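Long-range contacts in putative oxidoreductase FAD-binding subunit (Sulfolobus tokodaii, PDB 4ZOH), which binds flavin-adenine dinucleotide and probably serves as the electron-transferring flavoprotein subunit of a molybdenum-containing oxidoreductase of the CO dehydrogenase type: residues Y69-L74 against S83-L88; T75-I80 against Q99-G104. All coordinates share one frame; numbering follows the deposited sequence.

Interaction 1: Y69-L74 against S83-L88; sequences YKIGAL and SSIPLL
The phenol ring of Tyr69 lies flat on the side chain of Ile85, whose CG1 stands over the centre of one face, 4.0 Å from the ring centroid and only 4° off the ring normal. This is a CH-pi contact, with the methylene directed into the aromatic cloud. CD1, at the end of the same branch, lies over the same face at Tyr69 CG, and the other branch, Ile85 CG2, touches Tyr69 CD2 at 3.7 Å. Pro86 approaches obliquely, its ring methylene CD 4.0 Å from Tyr69 CE2, while the hydroxyl end of the tyrosine reaches the neighbourhood of the Ser84 carbonyl. With CG anti to its own carbonyl carbon (chi1 -73°), Tyr69 runs antiparallel to the Ile85 side chain and presents a face to it.

Tyr69 and Ile71 belong to strand 68-72 of the antiparallel sheet in the FAD-binding domain, and residues 83-88 form the connection between helices 77-81 and 88-93 that packs against strand 68-72 and its neighbour 62-64. No hydrogen bond joins the two segments, so the contact rests on apolar packing. Two residues along the strand from Tyr69, Ile71 points the same way, and its CD1 meets Leu88 CD2 tip to tip at 3.6 Å; the same methyl lies 4.1 Å from Ile85 CD1. Ile62 of the adjacent strand packs on both Ile71 and Ile85, extending the apolar layer onto the edge strand 62-64. Leu88, in the first turn of helix 88-93, also touches Tyr119, Ala122 and Leu123 of helix 119-125.

Interaction 2: T75-I80 against Q99-G104; sequences TTHYNI and QVRNMG. With FAD (flavin-adenine dinucleotide), chain H.
His77 and Gly104 form the tightly packed part of this contact. The imidazole lies with one face over the glycine carbonyl, Gly104 O sitting 3.4 Å from the ring plane above its centre, and a CB on Gly104 would clash with His77 NE2. The same oxygen accepts from His77 N at 2.9 Å (N-H...O 155°), and Thr76 CA closes on it at 3.0 Å in a CA-H...O contact. One residue further along the chain, Tyr78 N donates to Arg101 O at 2.9 Å, standing above the carbonyl plane, while CB and CG of Arg101 pack against His77 CB.

With CG anti to its carbonyl carbon (chi1 -51°), His77 carries its ring across Gly104 to the cofactor. There NE2 shares a hydrogen bond of 2.9 Å with the ribityl hydroxyl FAD O2', while ND1 is bonded to Tyr119 OH. Replacing the imidazole by the methyl of an alanine would probably leave FAD O2' and Tyr119 OH without this shared partner and open a gap over the Gly104 carbonyl.

The other side is looser and partly bridged by water. Thr76, the N-cap of helix 77-81, accepts from Asn79 N through OG1, and a water links that hydroxyl (2.8 Å) to Asn102 O. Here Tyr78 and Asn102 run side by side, ring and amide planes 60° apart, with Asn102 OD1 3.7 Å from Tyr78 CD1; the Tyr78 hydroxyl is hydrogen-bonded to an acidic side chain, and Asn102 ND2 to the backbone, of another protein chain.

Val100 lays its methyls against the flavin ring, CG2 3.6 Å from FAD C7, and Gly104 CA faces FAD O3'. Through His77, Val100 and Gly104 the start of helix 77-81 and residues 99-104 thus line the flavin and ribityl part of the FAD site of a molybdopterin dehydrogenase-type flavoprotein domain.

Interactions 1 and 2 lie about 12 Å apart, centre to centre, within the FAD-binding domain, and their segments alternate along the chain: 69-74, 75-80, 83-88, then 99-104. Strand 68-72 runs directly into the turn before helix 77-81, so each contact borrows one end of the same strand-helix unit. The two also touch, through Ile71 CG2 against Ile80 CD1 at 4.0 Å. Tyr119 is common to both, packing on Leu88 and hydrogen-bonding to His77. Interaction 1 covers the antiparallel sheet away from the cofactor, whereas interaction 2 reaches FAD itself, so the strand-helix unit packs on the sheet side through interaction 1 and meets FAD through interaction 2.

Interaction 1: Y69-L74 against S83-L88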
ATOM      1  N   TYR B  69      32.487  47.429   7.436  1.00 39.44           N
ATOM      2  CA  TYR B  69      31.317  46.650   7.058  1.00 35.72           C
ATOM      3  C   TYR B  69      30.611  46.168   8.320  1.00 37.57           C
ATOM      4  O   TYR B  69      31.269  45.668   9.255  1.00 33.31           O
ATOM      5  CB  TYR B  69      31.718  45.452   6.258  1.00 37.54           C
ATOM      6  CG  TYR B  69      32.171  45.716   4.850  1.00 33.73           C
ATOM      7  CD1 TYR B  69      31.245  45.991   3.862  1.00 32.11           C
ATOM      8  CD2 TYR B  69      33.556  45.610   4.492  1.00 36.06           C
ATOM      9  CE1 TYR B  69      31.643  46.157   2.539  1.00 34.47           C
ATOM     10  CE2 TYR B  69      33.977  45.803   3.176  1.00 32.10           C
ATOM     11  CZ  TYR B  69      33.018  46.070   2.215  1.00 32.33           C
ATOM     12  OH  TYR B  69      33.366  46.266   0.923  1.00 35.03           O
ATOM     13  N   LYS B  70      29.292  46.382   8.363  1.00 35.09           N
ATOM     14  CA  LYS B  70      28.462  45.846   9.432  1.00 39.92           C
ATOM     15  C   LYS B  70      27.571  44.752   8.832  1.00 38.88           C
ATOM     16  O   LYS B  70      26.944  44.935   7.762  1.00 33.64           O
ATOM     17  CB  LYS B  70      27.659  46.950  10.117  1.00 44.90           C
ATOM     18  CG  LYS B  70      28.520  48.141  10.470  1.00 48.63           C
ATOM     19  CD  LYS B  70      27.944  48.923  11.604  1.00 53.36           C
ATOM     20  CE  LYS B  70      28.961  49.967  12.006  1.00 50.30           C
ATOM     21  NZ  LYS B  70      28.399  50.736  13.126  1.00 50.08           N
ATOM     22  N   ILE B  71      27.608  43.588   9.493  1.00 36.36           N
ATOM     23  CA  ILE B  71      27.041  42.378   8.924  1.00 33.74           C
ATOM     24  C   ILE B  71      26.034  41.876   9.916  1.00 29.63           C
ATOM     25  O   ILE B  71      26.402  41.524  11.050  1.00 27.75           O
ATOM     26  CB  ILE B  71      28.102  41.269   8.656  1.00 35.31           C
ATOM     27  CG1 ILE B  71      29.181  41.773   7.729  1.00 32.90           C
ATOM     28  CG2 ILE B  71      27.431  39.978   8.100  1.00 33.06           C
ATOM     29  CD1 ILE B  71      30.500  41.165   8.092  1.00 36.00           C
ATOM     30  N   GLY B  72      24.774  41.807   9.498  1.00 29.47           N
ATOM     31  CA  GLY B  72      23.746  41.286  10.427  1.00 27.46           C
ATOM     32  C   GLY B  72      24.033  39.838  10.785  1.00 29.91           C
ATOM     33  O   GLY B  72      24.423  39.063   9.901  1.00 30.52           O
ATOM     34  N   ALA B  73      23.802  39.450  12.044  1.00 26.59           N
ATOM     35  CA  ALA B  73      24.020  38.081  12.437  1.00 28.21           C
ATOM     36  C   ALA B  73      23.263  37.024  11.620  1.00 27.81           C
ATOM     37  O   ALA B  73      23.719  35.898  11.551  1.00 31.59           O
ATOM     38  CB  ALA B  73      23.741  37.867  13.919  1.00 28.75           C
ATOM     39  N   LEU B  74      22.115  37.358  11.048  1.00 28.30           N
ATOM     40  CA  LEU B  74      21.314  36.347  10.370  1.00 30.05           C
ATOM     41  C   LEU B  74      21.696  36.274   8.901  1.00 30.82           C
ATOM     42  O   LEU B  74      21.123  35.463   8.174  1.00 31.35           O
ATOM     43  CB  LEU B  74      19.806  36.578  10.518  1.00 30.74           C
ATOM     44  CG  LEU B  74      19.095  36.205  11.824  1.00 36.31           C
ATOM     45  CD1 LEU B  74      17.608  36.209  11.537  1.00 40.39           C
ATOM     46  CD2 LEU B  74      19.481  34.871  12.405  1.00 32.01           C
ATOM     47  N   SER B  83      28.959  39.258  -1.644  1.00 31.15           N
ATOM     48  CA  SER B  83      29.007  40.675  -1.374  1.00 35.64           C
ATOM     49  C   SER B  83      30.394  41.405  -1.337  1.00 40.28           C
ATOM     50  O   SER B  83      30.528  42.508  -0.776  1.00 44.16           O
ATOM     51  CB  SER B  83      28.204  40.939  -0.132  1.00 37.08           C
ATOM     52  OG  SER B  83      28.947  40.554   0.959  1.00 47.46           O
ATOM     53  N   SER B  84      31.404  40.851  -1.980  1.00 33.86           N
ATOM     54  CA  SER B  84      32.663  41.644  -2.185  1.00 36.01           C
ATOM     55  C   SER B  84      33.358  42.219  -0.920  1.00 33.39           C
ATOM     56  O   SER B  84      34.022  43.242  -0.992  1.00 35.76           O
ATOM     57  CB  SER B  84      32.435  42.731  -3.261  1.00 34.01           C
ATOM     58  OG  SER B  84      32.125  42.096  -4.510  1.00 36.17           O
ATOM     59  N   ILE B  85      33.199  41.580   0.237  1.00 31.62           N
ATOM     60  CA  ILE B  85      34.025  41.943   1.367  1.00 30.69           C
ATOM     61  C   ILE B  85      35.364  41.242   1.203  1.00 36.38           C
ATOM     62  O   ILE B  85      35.384  39.974   1.032  1.00 34.04           O
ATOM     63  CB  ILE B  85      33.410  41.552   2.695  1.00 34.01           C
ATOM     64  CG1 ILE B  85      31.946  42.066   2.747  1.00 33.33           C
ATOM     65  CG2 ILE B  85      34.310  42.014   3.873  1.00 29.88           C
ATOM     66  CD1 ILE B  85      31.295  41.841   4.097  1.00 30.98           C
ATOM     67  N   PRO B  86      36.483  42.034   1.198  1.00 31.85           N
ATOM     68  CA  PRO B  86      37.807  41.468   1.024  1.00 29.59           C
ATOM     69  C   PRO B  86      38.060  40.370   2.048  1.00 29.20           C
ATOM     70  O   PRO B  86      37.735  40.557   3.208  1.00 28.10           O
ATOM     71  CB  PRO B  86      38.721  42.690   1.260  1.00 29.67           C
ATOM     72  CG  PRO B  86      37.929  43.829   0.670  1.00 27.67           C
ATOM     73  CD  PRO B  86      36.511  43.516   1.120  1.00 29.29           C
ATOM     74  N   LEU B  87      38.633  39.245   1.590  1.00 27.89           N
ATOM     75  CA  LEU B  87      38.855  37.994   2.412  1.00 29.38           C
ATOM     76  C   LEU B  87      37.572  37.235   2.889  1.00 29.12           C
ATOM     77  O   LEU B  87      37.463  36.015   2.716  1.00 28.19           O
ATOM     78  CB  LEU B  87      39.798  38.226   3.610  1.00 24.32           C
ATOM     79  CG  LEU B  87      40.134  36.993   4.414  1.00 24.85           C
ATOM     80  CD1 LEU B  87      40.896  35.955   3.594  1.00 24.83           C
ATOM     81  CD2 LEU B  87      40.917  37.316   5.670  1.00 26.92           C
ATOM     82  N   LEU B  88      36.681  37.964   3.541  1.00 25.84           N
ATOM     83  CA  LEU B  88      35.537  37.397   4.212  1.00 30.22           C
ATOM     84  C   LEU B  88      34.563  36.695   3.226  1.00 25.72           C
ATOM     85  O   LEU B  88      34.134  35.578   3.474  1.00 25.64           O
ATOM     86  CB  LEU B  88      34.819  38.468   5.083  1.00 30.71           C
ATOM     87  CG  LEU B  88      33.756  37.814   6.023  1.00 34.91           C
ATOM     88  CD1 LEU B  88      34.485  36.858   6.965  1.00 32.26           C
ATOM     89  CD2 LEU B  88      32.910  38.801   6.841  1.00 27.09           C
TER

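Interaction 2: T75-I80 against Q99-G104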
ATOM      1  N   THR B  75      22.702  37.053   8.476  1.00 29.34           N
ATOM      2  CA  THR B  75      23.198  36.986   7.087  1.00 27.15           C
ATOM      3  C   THR B  75      23.832  35.658   6.848  1.00 27.03           C
ATOM      4  O   THR B  75      24.629  35.156   7.682  1.00 29.16           O
ATOM      5  CB  THR B  75      24.182  38.125   6.802  1.00 29.35           C
ATOM      6  OG1 THR B  75      23.712  39.251   7.516  1.00 29.98           O
ATOM      7  CG2 THR B  75      24.241  38.500   5.306  1.00 24.83           C
ATOM      8  N   THR B  76      23.411  35.046   5.739  1.00 28.29           N
ATOM      9  CA  THR B  76      23.814  33.675   5.404  1.00 25.07           C
ATOM     10  C   THR B  76      25.185  33.676   4.713  1.00 26.96           C
ATOM     11  O   THR B  76      25.613  34.688   4.088  1.00 26.15           O
ATOM     12  CB  THR B  76      22.807  33.024   4.454  1.00 25.01           C
ATOM     13  OG1 THR B  76      22.830  33.716   3.208  1.00 23.56           O
ATOM     14  CG2 THR B  76      21.300  32.948   5.049  1.00 22.64           C
ATOM     15  N   HIS B  77      25.819  32.513   4.743  1.00 27.37           N
ATOM     16  CA  HIS B  77      27.080  32.268   4.027  1.00 28.92           C
ATOM     17  C   HIS B  77      26.985  32.661   2.597  1.00 28.02           C
ATOM     18  O   HIS B  77      27.920  33.299   2.006  1.00 27.18           O
ATOM     19  CB  HIS B  77      27.534  30.774   4.129  1.00 25.83           C
ATOM     20  CG  HIS B  77      27.552  30.232   5.541  1.00 24.22           C
ATOM     21  ND1 HIS B  77      27.887  31.006   6.631  1.00 25.19           N
ATOM     22  CD2 HIS B  77      27.253  29.008   6.039  1.00 23.31           C
ATOM     23  CE1 HIS B  77      27.833  30.280   7.738  1.00 23.08           C
ATOM     24  NE2 HIS B  77      27.430  29.068   7.412  1.00 23.36           N
ATOM     25  N   TYR B  78      25.863  32.271   2.010  1.00 25.65           N
ATOM     26  CA  TYR B  78      25.678  32.512   0.575  1.00 25.48           C
ATOM     27  C   TYR B  78      25.729  34.016   0.299  1.00 24.86           C
ATOM     28  O   TYR B  78      26.395  34.450  -0.650  1.00 24.91           O
ATOM     29  CB  TYR B  78      24.362  31.906   0.030  1.00 22.28           C
ATOM     30  CG  TYR B  78      24.045  32.315  -1.405  1.00 24.40           C
ATOM     31  CD1 TYR B  78      24.544  31.592  -2.475  1.00 23.99           C
ATOM     32  CD2 TYR B  78      23.210  33.424  -1.683  1.00 24.87           C
ATOM     33  CE1 TYR B  78      24.236  31.940  -3.779  1.00 26.80           C
ATOM     34  CE2 TYR B  78      22.891  33.793  -2.999  1.00 25.00           C
ATOM     35  CZ  TYR B  78      23.405  33.040  -4.034  1.00 27.64           C
ATOM     36  OH  TYR B  78      23.090  33.349  -5.328  1.00 27.92           O
ATOM     37  N   ASN B  79      25.012  34.791   1.111  1.00 26.57           N
ATOM     38  CA  ASN B  79      24.909  36.250   0.833  1.00 30.65           C
ATOM     39  C   ASN B  79      26.240  36.964   1.098  1.00 26.07           C
ATOM     40  O   ASN B  79      26.647  37.761   0.314  1.00 27.93           O
ATOM     41  CB  ASN B  79      23.780  36.911   1.639  1.00 30.92           C
ATOM     42  CG  ASN B  79      22.408  36.593   1.080  1.00 34.36           C
ATOM     43  OD1 ASN B  79      22.210  36.462  -0.114  1.00 36.48           O
ATOM     44  ND2 ASN B  79      21.450  36.480   1.962  1.00 38.65           N
ATOM     45  N   ILE B  80      26.906  36.606   2.176  1.00 25.35           N
ATOM     46  CA  ILE B  80      28.268  37.097   2.451  1.00 28.67           C
ATOM     47  C   ILE B  80      29.195  36.747   1.276  1.00 27.61           C
ATOM     48  O   ILE B  80      29.913  37.599   0.779  1.00 29.78           O
ATOM     49  CB  ILE B  80      28.784  36.543   3.786  1.00 27.51           C
ATOM     50  CG1 ILE B  80      27.904  37.082   4.900  1.00 26.20           C
ATOM     51  CG2 ILE B  80      30.273  36.874   3.965  1.00 26.22           C
ATOM     52  CD1 ILE B  80      28.105  36.508   6.315  1.00 25.66           C
ATOM     53  N   GLN B  99      23.973  23.911  -0.400  1.00 25.52           N
ATOM     54  CA  GLN B  99      22.777  23.831   0.465  1.00 22.93           C
ATOM     55  C   GLN B  99      23.120  24.373   1.815  1.00 23.35           C
ATOM     56  O   GLN B  99      22.343  25.165   2.366  1.00 21.84           O
ATOM     57  CB  GLN B  99      22.209  22.406   0.537  1.00 21.27           C
ATOM     58  CG  GLN B  99      21.622  21.938  -0.800  1.00 21.69           C
ATOM     59  CD  GLN B  99      22.618  21.081  -1.616  1.00 26.34           C
ATOM     60  OE1 GLN B  99      23.810  21.427  -1.788  1.00 24.49           O
ATOM     61  NE2 GLN B  99      22.134  19.949  -2.114  1.00 24.51           N
ATOM     62  N   VAL B 100      24.277  23.942   2.364  1.00 23.61           N
ATOM     63  CA  VAL B 100      24.708  24.463   3.658  1.00 24.13           C
ATOM     64  C   VAL B 100      24.819  25.998   3.655  1.00 24.26           C
ATOM     65  O   VAL B 100      24.339  26.677   4.568  1.00 27.49           O
ATOM     66  CB  VAL B 100      26.006  23.828   4.210  1.00 22.54           C
ATOM     67  CG1 VAL B 100      26.354  24.422   5.571  1.00 21.27           C
ATOM     68  CG2 VAL B 100      25.813  22.379   4.402  1.00 22.92           C
ATOM     69  N   ARG B 101      25.432  26.547   2.630  1.00 23.63           N
ATOM     70  CA  ARG B 101      25.650  27.994   2.632  1.00 24.55           C
ATOM     71  C   ARG B 101      24.344  28.794   2.416  1.00 24.54           C
ATOM     72  O   ARG B 101      24.223  29.982   2.764  1.00 26.15           O
ATOM     73  CB  ARG B 101      26.668  28.306   1.563  1.00 21.64           C
ATOM     74  CG  ARG B 101      28.060  27.781   1.935  1.00 22.16           C
ATOM     75  CD  ARG B 101      29.093  28.375   1.012  1.00 21.75           C
ATOM     76  NE  ARG B 101      28.874  28.052  -0.379  1.00 21.59           N
ATOM     77  CZ  ARG B 101      29.255  26.914  -0.980  1.00 23.62           C
ATOM     78  NH1 ARG B 101      29.860  25.959  -0.306  1.00 22.70           N
ATOM     79  NH2 ARG B 101      29.016  26.734  -2.271  1.00 21.43           N
ATOM     80  N   ASN B 102      23.361  28.140   1.812  1.00 25.23           N
ATOM     81  CA  ASN B 102      22.045  28.749   1.648  1.00 23.24           C
ATOM     82  C   ASN B 102      21.374  29.005   2.952  1.00 23.03           C
ATOM     83  O   ASN B 102      20.524  29.896   3.041  1.00 27.39           O
ATOM     84  CB  ASN B 102      21.212  27.879   0.714  1.00 22.84           C
ATOM     85  CG  ASN B 102      21.580  28.072  -0.727  1.00 24.63           C
ATOM     86  OD1 ASN B 102      22.101  29.175  -1.121  1.00 25.00           O
ATOM     87  ND2 ASN B 102      21.311  27.041  -1.564  1.00 18.21           N
ATOM     88  N   MET B 103      21.774  28.307   4.007  1.00 24.19           N
ATOM     89  CA  MET B 103      21.078  28.457   5.296  1.00 26.24           C
ATOM     90  C   MET B 103      21.918  28.893   6.451  1.00 26.72           C
ATOM     91  O   MET B 103      21.440  29.623   7.311  1.00 26.09           O
ATOM     92  CB  MET B 103      20.403  27.140   5.726  1.00 27.42           C
ATOM     93  CG  MET B 103      19.371  26.644   4.707  1.00 29.46           C
ATOM     94  SD  MET B 103      17.821  27.513   4.991  1.00 37.55           S
ATOM     95  CE  MET B 103      17.237  26.587   6.403  1.00 26.54           C
ATOM     96  N   GLY B 104      23.152  28.406   6.503  1.00 24.42           N
ATOM     97  CA  GLY B 104      24.031  28.772   7.601  1.00 27.60           C
ATOM     98  C   GLY B 104      24.230  30.280   7.722  1.00 24.65           C
ATOM     99  O   GLY B 104      24.296  30.973   6.710  1.00 27.41           O
TER
HETATM  100  PA  FAD H 301      22.519  27.290  14.215  1.00 31.37           P
HETATM  101  O1A FAD H 301      22.779  25.845  13.954  1.00 26.30           O
HETATM  102  O2A FAD H 301      21.169  27.860  14.113  1.00 28.95           O
HETATM  103  O5B FAD H 301      23.022  27.660  15.647  1.00 27.05           O
HETATM  104  C5B FAD H 301      24.331  27.198  16.100  1.00 27.92           C
HETATM  105  C4B FAD H 301      24.571  27.707  17.627  1.00 28.75           C
HETATM  106  O4B FAD H 301      24.467  29.181  17.763  1.00 32.61           O
HETATM  107  C3B FAD H 301      23.430  27.176  18.487  1.00 30.48           C
HETATM  108  O3B FAD H 301      23.940  26.813  19.747  1.00 30.11           O
HETATM  109  C2B FAD H 301      22.406  28.332  18.568  1.00 35.21           C
HETATM  110  O2B FAD H 301      21.576  28.307  19.736  1.00 36.33           O
HETATM  111  C1B FAD H 301      23.297  29.525  18.643  1.00 33.00           C
HETATM  112  N9A FAD H 301      22.994  30.738  17.893  1.00 27.97           N
HETATM  113  C8A FAD H 301      22.624  30.866  16.621  1.00 28.84           C
HETATM  114  N7A FAD H 301      22.544  32.181  16.312  1.00 28.13           N
HETATM  115  C5A FAD H 301      22.882  32.880  17.422  1.00 30.32           C
HETATM  116  C6A FAD H 301      23.005  34.254  17.719  1.00 30.96           C
HETATM  117  N6A FAD H 301      22.761  35.126  16.745  1.00 28.51           N
HETATM  118  N1A FAD H 301      23.358  34.640  18.959  1.00 31.36           N
HETATM  119  C2A FAD H 301      23.675  33.741  19.928  1.00 30.10           C
HETATM  120  N3A FAD H 301      23.560  32.434  19.675  1.00 29.98           N
HETATM  121  C4A FAD H 301      23.172  31.970  18.433  1.00 29.02           C
HETATM  122  N1  FAD H 301      31.012  25.306   8.882  1.00 28.74           N
HETATM  123  C2  FAD H 301      32.283  25.729   8.504  1.00 26.55           C
HETATM  124  O2  FAD H 301      32.783  26.680   9.069  1.00 23.97           O
HETATM  125  N3  FAD H 301      32.966  25.097   7.509  1.00 25.74           N
HETATM  126  C4  FAD H 301      32.435  24.023   6.877  1.00 26.38           C
HETATM  127  O4  FAD H 301      33.077  23.518   5.951  1.00 24.00           O
HETATM  128  C4X FAD H 301      31.161  23.559   7.270  1.00 25.51           C
HETATM  129  N5  FAD H 301      30.614  22.471   6.625  1.00 25.20           N
HETATM  130  C5X FAD H 301      29.336  22.001   7.051  1.00 26.56           C
HETATM  131  C6  FAD H 301      28.824  20.864   6.436  1.00 24.09           C
HETATM  132  C7  FAD H 301      27.556  20.387   6.801  1.00 24.87           C
HETATM  133  C7M FAD H 301      27.052  19.124   6.068  1.00 21.19           C
HETATM  134  C8  FAD H 301      26.823  21.039   7.814  1.00 26.15           C
HETATM  135  C8M FAD H 301      25.430  20.552   8.297  1.00 23.48           C
HETATM  136  C9  FAD H 301      27.362  22.159   8.473  1.00 26.33           C
HETATM  137  C9A FAD H 301      28.608  22.650   8.075  1.00 26.77           C
HETATM  138  N10 FAD H 301      29.190  23.773   8.702  1.00 27.75           N
HETATM  139  C10 FAD H 301      30.459  24.205   8.271  1.00 26.29           C
HETATM  140  C1' FAD H 301      28.522  24.498   9.777  1.00 27.23           C
HETATM  141  C2' FAD H 301      27.607  25.604   9.219  1.00 25.50           C
HETATM  142  O2' FAD H 301      28.448  26.676   8.743  1.00 30.16           O
HETATM  143  C3' FAD H 301      26.568  26.105  10.261  1.00 25.92           C
HETATM  144  O3' FAD H 301      25.608  26.849   9.507  1.00 24.54           O
HETATM  145  C4' FAD H 301      27.162  27.007  11.330  1.00 28.72           C
HETATM  146  O4' FAD H 301      28.258  26.322  11.935  1.00 26.39           O
HETATM  147  C5' FAD H 301      26.129  27.388  12.413  1.00 25.16           C
HETATM  148  O5' FAD H 301      25.372  28.496  11.860  1.00 27.31           O
HETATM  149  P   FAD H 301      23.798  28.426  11.813  1.00 30.70           P
HETATM  150  O1P FAD H 301      23.290  29.783  11.454  1.00 29.68           O
HETATM  151  O2P FAD H 301      23.354  27.294  10.968  1.00 26.72           O
HETATM  152  O3P FAD H 301      23.547  28.177  13.352  1.00 28.30           O
HETATM  153  O   HOH W   1      21.041  32.445   1.528  1.00 30.38           O